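PDB 3T4W: mandelate racemase/muconate lactonizing enzyme family protein from Sulfitobacter sp. NAS-14.1, which probably acts as a lyase of the enolase superfamily, whose members abstract a proton next to a substrate carboxylate, although its own substrate is not established. Local coordinates for residues A[146-151]-A[376-381]; A[193-198]-A[409-414]; A[94-99]-A[111-116]. All blocks are in the same frame, centred on the assembly; numbering follows the deposited sequence.

Interaction 1 of 3, residues A[146-151]-A[376-381]; sequences RVRGYT and DGFITA
Arg146 and Phe378 meet across two antiparallel strands as a cation-pi stack. The guanidinium of Arg146 lies over one face of the Phe378 ring, with CZ 4.0 Å from the ring centroid and the two planes 24° apart. NH1 stands above the rim of the ring rather than over its middle. A bend at chi3 (81°) folds the arginine chain back across the neighbouring strand and so brings the flat group over the ring. Thr380 lies on the same side of the sheet, its OG1 near CG of Arg146, and both residues are exposed, so this is the loose, solvent side. Farther along, the ring leans obliquely on Arg148, whose CB is 3.8 Å from Phe378 CE1. The guanidinium of Arg148 belongs to another network, in which it forms a salt bridge with Asp226.

Between the strands, the backbones of Val147 and Ile379 form the hydrogen-bonded pair, Val147 N giving to Ile379 O at 2.8 Å and Ile379 N returning to Val147 O at 2.9 Å. A third bond, Gly149 N to Gly377 O at 3.0 Å, extends the ladder. The reverse face is tight, and its side chains are apolar: Ile379 CD1 swings under the partner strand to within 4.0 Å of Gly149 CA, while helix 337-349 packs on Val147 and Ile379 through Trp340, Ile344 and Ala347. Strand 146-152 is a barrel strand, joined in parallel to 185-188 and 356-358, and 378-380 is a short antiparallel strand added at its start, in an enolase-superfamily (beta/alpha)7beta barrel.

Interaction 2 of 3, residues A[193-198]-A[409-414]; sequences PYTMRG and EMQEAP
Met410 inserts its side chain against the backbone and ring of the 193-198 loop, and every atom of it finds a partner there. CB lies 3.6 Å from Met196 N, beside the peptide that links Thr195 to Met196. CG comes next, 4.1 Å from Tyr194 CD2, and SD passes 4.2 Å from Thr195 O. The bend at chi3 of Met410 (73°) then turns the methyl toward Tyr194. Met410 CE rests 3.6 Å from Tyr194 CB and touches the ring obliquely, the two side chains meeting at about a right angle. The closest partner of Met410 CE is Thr195 O, at 3.5 Å.

A single backbone bridge fixes the two loops beside this methionine: Met196 N donates to Gln411 O at 3.1 Å, nearly straight at 167°. Gln411 in turn holds its own loop, NE2 giving to Ala413 O at 2.9 Å from above that carbonyl's plane, while its amide carbon CD packs 3.7 Å from Pro193 CB. At the other end, the guanidinium of Arg197 has Pro414 CG over one face. It reaches Glu412 O through NE and NH2, both bonds weak, and its NH1 has a firmer partner in Met143 O of the fourth subunit.

The carboxylate of Glu412 forms a salt bridge with Arg98 of the third subunit, whose Arg97 and Ser101 also bond to Met196 O. The contact therefore joins the loop between strand 185-188 and helix 204-221 to the C-terminal tail that follows helix 393-398, and helix 92-101 of the third subunit lies against both.

Interaction 3 of 3, residues A[94-99]-A[111-116]; sequences LMYRRA and TVMGAF
Val112 O is gripped by two N-H groups of its own helix, firmly by Phe116 N at 2.8 Å and weakly by Ala115 N; Val112 and Phe116, a turn apart, both point toward the other helix, where each touches Ala99. The principle illustrated is that of a large ring bridging two helices that stand well apart: the axes of the short segments are 10.8 Å from each other and run nearly antiparallel, at 156°.

Phe116 does most of the bridging. With CG anti to its nitrogen (chi1 174°) the ring extends straight across the gap, and its rim atoms find successive partners. CD1 lies 3.8 Å from Ala99 CB, CE1 reaches 3.7 Å from Met95 O, and CZ comes to 3.6 Å from Tyr96 CA. On the other rim, CE2 approaches the edge of the Tyr96 ring, 3.9 Å from CD1 of that tyrosine, with the two side chains crossing at about a right angle. Ala99 CB, directed at the partner helix, is the methyl beside which the ring rests.

Met113 covers the neighbouring part of the interface. Its SD is 5.1 Å from the centroid of the Tyr96 ring, an oblique Met-aromatic contact, while CE reaches 4.2 Å from Ala99 CB. All six touching residues are buried and the junction is apolar. Helix 69-83 packs against helix 110-130 through Val79 on Val112, while the side chain of Arg98 on helix 92-101 leads away from this junction to a salt bridge with Glu87.

Overall arrangement
Along the chain interaction 3 closes first, between helices 92-101 and 110-130 of the N-terminal domain; interactions 1 and 2 follow and cross, their segments alternating. The centres of interactions 1 and 2 are about 33 Å apart. Those of interactions 1 and 3 are about 30 Å apart, those of interactions 2 and 3 about 29 Å, and none touches another. Interaction 1 belongs to the barrel sheet and sits on the opposite side of the chain's centre from both others. Interaction 2 joins a barrel loop to the C-terminal tail. Interactions 2 and 3 both meet the third subunit, segments of one facing the other across that boundary, which links barrel loop and tail to a neighbour's N-terminal domain.

Interaction 1 of 3, residues A[146-151]-A[376-381]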
# COMPACT_ATOMS: atom_id res chain seq x y z
N ARG A 146 30.93 -24.24 -15.45
CA ARG A 146 29.93 -25.22 -15.82
C ARG A 146 28.54 -24.71 -15.48
O ARG A 146 28.39 -23.80 -14.67
CB ARG A 146 30.17 -26.54 -15.09
CG ARG A 146 31.36 -27.31 -15.59
CD ARG A 146 31.94 -28.20 -14.49
NE ARG A 146 31.20 -29.45 -14.33
CZ ARG A 146 30.36 -29.70 -13.33
NH1 ARG A 146 29.74 -30.87 -13.26
NH2 ARG A 146 30.14 -28.77 -12.40
N VAL A 147 27.54 -25.29 -16.11
CA VAL A 147 26.17 -24.89 -15.86
C VAL A 147 25.31 -26.11 -15.53
O VAL A 147 25.35 -27.13 -16.22
CB VAL A 147 25.57 -24.13 -17.06
CG1 VAL A 147 24.07 -23.89 -16.85
CG2 VAL A 147 26.32 -22.83 -17.27
N ARG A 148 24.56 -25.99 -14.44
CA ARG A 148 23.65 -27.02 -14.00
C ARG A 148 22.56 -27.21 -15.04
O ARG A 148 22.01 -26.23 -15.56
CB ARG A 148 23.03 -26.61 -12.66
CG ARG A 148 22.45 -27.74 -11.84
CD ARG A 148 21.87 -27.20 -10.54
NE ARG A 148 20.95 -28.15 -9.93
CZ ARG A 148 20.17 -27.88 -8.89
NH1 ARG A 148 20.17 -26.68 -8.33
NH2 ARG A 148 19.36 -28.82 -8.42
N GLY A 149 22.26 -28.46 -15.37
CA GLY A 149 21.23 -28.75 -16.34
C GLY A 149 20.06 -29.48 -15.73
O GLY A 149 20.15 -30.04 -14.64
N TYR A 150 18.93 -29.45 -16.43
CA TYR A 150 17.82 -30.31 -16.06
C TYR A 150 17.10 -30.80 -17.30
O TYR A 150 17.21 -30.20 -18.37
CB TYR A 150 16.86 -29.61 -15.10
CG TYR A 150 15.93 -28.59 -15.72
CD1 TYR A 150 16.32 -27.26 -15.89
CD2 TYR A 150 14.64 -28.94 -16.10
CE1 TYR A 150 15.46 -26.32 -16.43
CE2 TYR A 150 13.77 -28.00 -16.64
CZ TYR A 150 14.19 -26.70 -16.81
OH TYR A 150 13.33 -25.77 -17.35
N THR A 151 16.37 -31.90 -17.14
CA THR A 151 15.57 -32.44 -18.23
C THR A 151 14.14 -32.73 -17.77
O THR A 151 13.84 -32.77 -16.58
CB THR A 151 16.19 -33.73 -18.80
OG1 THR A 151 15.40 -34.20 -19.89
CG2 THR A 151 16.26 -34.81 -17.74
N ASP A 376 27.17 -35.69 -17.61
CA ASP A 376 26.94 -35.94 -16.19
C ASP A 376 26.11 -34.83 -15.55
O ASP A 376 26.41 -34.37 -14.44
CB ASP A 376 28.28 -36.09 -15.46
CG ASP A 376 29.17 -37.15 -16.10
OD1 ASP A 376 28.62 -38.16 -16.59
OD2 ASP A 376 30.41 -36.97 -16.11
N GLY A 377 25.08 -34.39 -16.27
CA GLY A 377 24.14 -33.42 -15.74
C GLY A 377 24.56 -31.97 -15.90
O GLY A 377 23.80 -31.06 -15.54
N PHE A 378 25.75 -31.72 -16.43
CA PHE A 378 26.25 -30.35 -16.52
C PHE A 378 26.74 -29.99 -17.91
O PHE A 378 27.02 -30.87 -18.73
CB PHE A 378 27.36 -30.11 -15.50
CG PHE A 378 26.86 -29.99 -14.09
CD1 PHE A 378 26.72 -28.74 -13.50
CD2 PHE A 378 26.53 -31.12 -13.35
CE1 PHE A 378 26.26 -28.62 -12.19
CE2 PHE A 378 26.07 -31.00 -12.05
CZ PHE A 378 25.93 -29.75 -11.47
N ILE A 379 26.81 -28.70 -18.18
CA ILE A 379 27.31 -28.23 -19.47
C ILE A 379 28.53 -27.33 -19.27
O ILE A 379 28.47 -26.35 -18.53
CB ILE A 379 26.23 -27.48 -20.27
CG1 ILE A 379 24.94 -28.29 -20.35
CG2 ILE A 379 26.74 -27.18 -21.67
CD1 ILE A 379 23.98 -28.06 -19.19
N THR A 380 29.63 -27.69 -19.93
CA THR A 380 30.87 -26.93 -19.82
C THR A 380 30.84 -25.74 -20.78
O THR A 380 30.36 -25.86 -21.90
CB THR A 380 32.08 -27.83 -20.14
OG1 THR A 380 32.07 -28.96 -19.27
CG2 THR A 380 33.38 -27.06 -19.96
N ALA A 381 31.35 -24.60 -20.32
CA ALA A 381 31.35 -23.39 -21.13
C ALA A 381 32.05 -23.65 -22.45
O ALA A 381 33.22 -24.03 -22.47
CB ALA A 381 32.02 -22.24 -20.39
O HOH W 1 21.90 -31.18 -13.21

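Interaction 2 of 3, residues A[193-198]-A[409-414]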
# COMPACT_ATOMS: atom_id res chain seq x y z
N PRO A 193 -4.48 -31.06 -19.11
CA PRO A 193 -4.24 -30.26 -20.31
C PRO A 193 -4.59 -28.79 -20.13
O PRO A 193 -5.50 -28.44 -19.38
CB PRO A 193 -5.19 -30.90 -21.32
CG PRO A 193 -6.37 -31.22 -20.48
CD PRO A 193 -5.73 -31.84 -19.24
N TYR A 194 -3.84 -27.93 -20.81
CA TYR A 194 -4.16 -26.52 -20.87
C TYR A 194 -5.05 -26.33 -22.08
O TYR A 194 -4.83 -26.97 -23.11
CB TYR A 194 -2.88 -25.71 -21.04
CG TYR A 194 -1.86 -26.40 -21.92
CD1 TYR A 194 -1.00 -27.36 -21.39
CD2 TYR A 194 -1.75 -26.10 -23.27
CE1 TYR A 194 -0.05 -27.99 -22.19
CE2 TYR A 194 -0.81 -26.73 -24.08
CZ TYR A 194 0.03 -27.67 -23.53
OH TYR A 194 0.96 -28.31 -24.31
N THR A 195 -6.06 -25.48 -21.97
CA THR A 195 -6.98 -25.27 -23.07
C THR A 195 -7.07 -23.81 -23.49
O THR A 195 -6.74 -22.90 -22.72
CB THR A 195 -8.39 -25.79 -22.74
OG1 THR A 195 -9.17 -24.73 -22.16
CG2 THR A 195 -8.31 -26.97 -21.77
N MET A 196 -7.51 -23.62 -24.72
CA MET A 196 -7.79 -22.32 -25.30
C MET A 196 -8.76 -21.48 -24.45
O MET A 196 -8.91 -20.27 -24.66
CB MET A 196 -8.34 -22.56 -26.72
CG MET A 196 -9.42 -21.61 -27.21
SD MET A 196 -11.10 -22.10 -26.76
CE MET A 196 -11.03 -23.87 -26.99
N ARG A 197 -9.40 -22.12 -23.47
CA ARG A 197 -10.51 -21.51 -22.74
C ARG A 197 -10.07 -20.50 -21.69
O ARG A 197 -10.85 -19.63 -21.30
CB ARG A 197 -11.38 -22.59 -22.09
CG ARG A 197 -12.12 -23.43 -23.11
CD ARG A 197 -12.81 -24.65 -22.51
NE ARG A 197 -13.31 -25.48 -23.60
CZ ARG A 197 -14.37 -25.18 -24.33
NH1 ARG A 197 -15.07 -24.08 -24.08
NH2 ARG A 197 -14.75 -25.98 -25.32
N GLY A 198 -8.83 -20.63 -21.23
CA GLY A 198 -8.35 -19.84 -20.11
C GLY A 198 -8.22 -20.76 -18.91
O GLY A 198 -8.52 -21.95 -19.01
N GLU A 409 0.19 -26.31 -29.17
CA GLU A 409 -1.23 -26.04 -29.34
C GLU A 409 -2.01 -26.18 -28.03
O GLU A 409 -1.72 -27.06 -27.23
CB GLU A 409 -1.82 -26.96 -30.41
CG GLU A 409 -1.56 -26.50 -31.82
CD GLU A 409 -1.94 -27.54 -32.87
OE1 GLU A 409 -2.23 -28.69 -32.48
OE2 GLU A 409 -1.93 -27.20 -34.07
N MET A 410 -2.98 -25.29 -27.83
CA MET A 410 -3.89 -25.40 -26.69
C MET A 410 -5.17 -26.08 -27.15
O MET A 410 -5.88 -25.57 -28.01
CB MET A 410 -4.19 -24.03 -26.06
CG MET A 410 -2.96 -23.18 -25.84
SD MET A 410 -3.21 -21.84 -24.66
CE MET A 410 -3.26 -22.76 -23.13
N GLN A 411 -5.46 -27.24 -26.57
CA GLN A 411 -6.60 -28.04 -27.00
C GLN A 411 -7.92 -27.29 -26.88
O GLN A 411 -8.05 -26.35 -26.09
CB GLN A 411 -6.66 -29.35 -26.22
CG GLN A 411 -7.37 -29.25 -24.90
CD GLN A 411 -7.50 -30.59 -24.23
OE1 GLN A 411 -6.67 -31.48 -24.45
NE2 GLN A 411 -8.54 -30.76 -23.41
N GLU A 412 -8.91 -27.73 -27.65
CA GLU A 412 -10.20 -27.07 -27.66
C GLU A 412 -11.14 -27.61 -26.58
O GLU A 412 -11.89 -26.86 -25.95
CB GLU A 412 -10.85 -27.16 -29.04
CG GLU A 412 -12.24 -26.55 -29.09
CD GLU A 412 -12.48 -25.71 -30.34
OE1 GLU A 412 -11.50 -25.26 -30.97
OE2 GLU A 412 -13.66 -25.49 -30.67
N ALA A 413 -11.09 -28.92 -26.36
CA ALA A 413 -11.95 -29.56 -25.38
C ALA A 413 -11.70 -28.99 -23.99
O ALA A 413 -10.56 -28.69 -23.64
CB ALA A 413 -11.72 -31.05 -25.38
N PRO A 414 -12.77 -28.85 -23.19
CA PRO A 414 -12.67 -28.37 -21.80
C PRO A 414 -11.95 -29.38 -20.93
O PRO A 414 -11.84 -30.56 -21.31
CB PRO A 414 -14.14 -28.30 -21.34
CG PRO A 414 -14.97 -28.50 -22.57
CD PRO A 414 -14.15 -29.25 -23.55

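Interaction 3 of 3, residues A[94-99]-A[111-116]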
# COMPACT_ATOMS: atom_id res chain seq x y z
N LEU A 94 20.71 -0.59 -31.01
CA LEU A 94 20.03 0.16 -32.06
C LEU A 94 18.99 -0.68 -32.79
O LEU A 94 17.87 -0.23 -33.07
CB LEU A 94 21.05 0.73 -33.05
CG LEU A 94 20.53 1.51 -34.26
CD1 LEU A 94 19.78 2.76 -33.83
CD2 LEU A 94 21.67 1.87 -35.21
N MET A 95 19.35 -1.92 -33.11
CA MET A 95 18.49 -2.76 -33.92
C MET A 95 17.29 -3.19 -33.09
O MET A 95 16.17 -3.30 -33.59
CB MET A 95 19.26 -3.95 -34.48
CG MET A 95 20.16 -3.59 -35.66
SD MET A 95 20.99 -5.00 -36.42
CE MET A 95 22.30 -5.30 -35.23
N TYR A 96 17.54 -3.41 -31.81
CA TYR A 96 16.46 -3.77 -30.91
C TYR A 96 15.46 -2.62 -30.80
O TYR A 96 14.25 -2.83 -30.91
CB TYR A 96 17.01 -4.15 -29.54
CG TYR A 96 15.95 -4.26 -28.47
CD1 TYR A 96 15.41 -5.49 -28.13
CD2 TYR A 96 15.49 -3.12 -27.81
CE1 TYR A 96 14.44 -5.60 -27.16
CE2 TYR A 96 14.51 -3.22 -26.83
CZ TYR A 96 13.99 -4.46 -26.51
OH TYR A 96 13.03 -4.58 -25.53
N ARG A 97 15.97 -1.41 -30.61
CA ARG A 97 15.09 -0.24 -30.53
C ARG A 97 14.24 -0.07 -31.79
O ARG A 97 13.06 0.26 -31.70
CB ARG A 97 15.89 1.04 -30.25
CG ARG A 97 16.34 1.19 -28.80
CD ARG A 97 15.27 0.75 -27.80
NE ARG A 97 14.15 1.69 -27.70
CZ ARG A 97 13.17 1.59 -26.80
NH1 ARG A 97 13.17 0.61 -25.91
NH2 ARG A 97 12.19 2.49 -26.78
N ARG A 98 14.83 -0.30 -32.96
CA ARG A 98 14.11 -0.21 -34.24
C ARG A 98 12.98 -1.22 -34.34
O ARG A 98 11.86 -0.88 -34.71
CB ARG A 98 15.06 -0.44 -35.42
CG ARG A 98 16.03 0.68 -35.72
CD ARG A 98 17.01 0.22 -36.79
NE ARG A 98 17.96 1.25 -37.18
CZ ARG A 98 19.09 1.00 -37.85
NH1 ARG A 98 19.40 -0.24 -38.20
NH2 ARG A 98 19.90 2.00 -38.17
N ALA A 99 13.29 -2.47 -34.02
CA ALA A 99 12.30 -3.55 -34.09
C ALA A 99 11.19 -3.38 -33.05
O ALA A 99 10.01 -3.47 -33.38
CB ALA A 99 12.99 -4.91 -33.94
N THR A 111 5.05 -11.55 -31.73
CA THR A 111 5.43 -12.16 -33.01
C THR A 111 6.66 -11.51 -33.65
O THR A 111 7.58 -12.20 -34.08
CB THR A 111 4.25 -12.21 -34.02
OG1 THR A 111 3.47 -13.39 -33.79
CG2 THR A 111 4.76 -12.25 -35.45
N VAL A 112 6.68 -10.18 -33.71
CA VAL A 112 7.83 -9.48 -34.27
C VAL A 112 9.07 -9.78 -33.42
O VAL A 112 10.13 -10.14 -33.94
CB VAL A 112 7.61 -7.95 -34.34
CG1 VAL A 112 8.90 -7.24 -34.67
CG2 VAL A 112 6.56 -7.62 -35.37
N MET A 113 8.91 -9.68 -32.12
CA MET A 113 10.02 -9.91 -31.21
C MET A 113 10.53 -11.34 -31.28
O MET A 113 11.71 -11.60 -31.04
CB MET A 113 9.64 -9.52 -29.79
CG MET A 113 10.78 -8.90 -29.02
SD MET A 113 11.21 -7.19 -29.47
CE MET A 113 10.68 -6.98 -31.17
N GLY A 114 9.65 -12.27 -31.62
CA GLY A 114 10.07 -13.64 -31.82
C GLY A 114 10.99 -13.70 -33.02
O GLY A 114 11.99 -14.42 -33.03
N ALA A 115 10.65 -12.94 -34.05
CA ALA A 115 11.45 -12.90 -35.27
C ALA A 115 12.79 -12.25 -34.97
O ALA A 115 13.83 -12.77 -35.34
CB ALA A 115 10.72 -12.16 -36.39
N PHE A 116 12.75 -11.11 -34.28
CA PHE A 116 13.98 -10.38 -33.98
C PHE A 116 14.94 -11.18 -33.11
O PHE A 116 16.15 -11.10 -33.29
CB PHE A 116 13.69 -9.04 -33.31
CG PHE A 116 14.94 -8.34 -32.85
CD1 PHE A 116 15.70 -7.61 -33.74
CD2 PHE A 116 15.36 -8.42 -31.54
CE1 PHE A 116 16.85 -6.96 -33.33
CE2 PHE A 116 16.51 -7.78 -31.12
CZ PHE A 116 17.26 -7.05 -32.02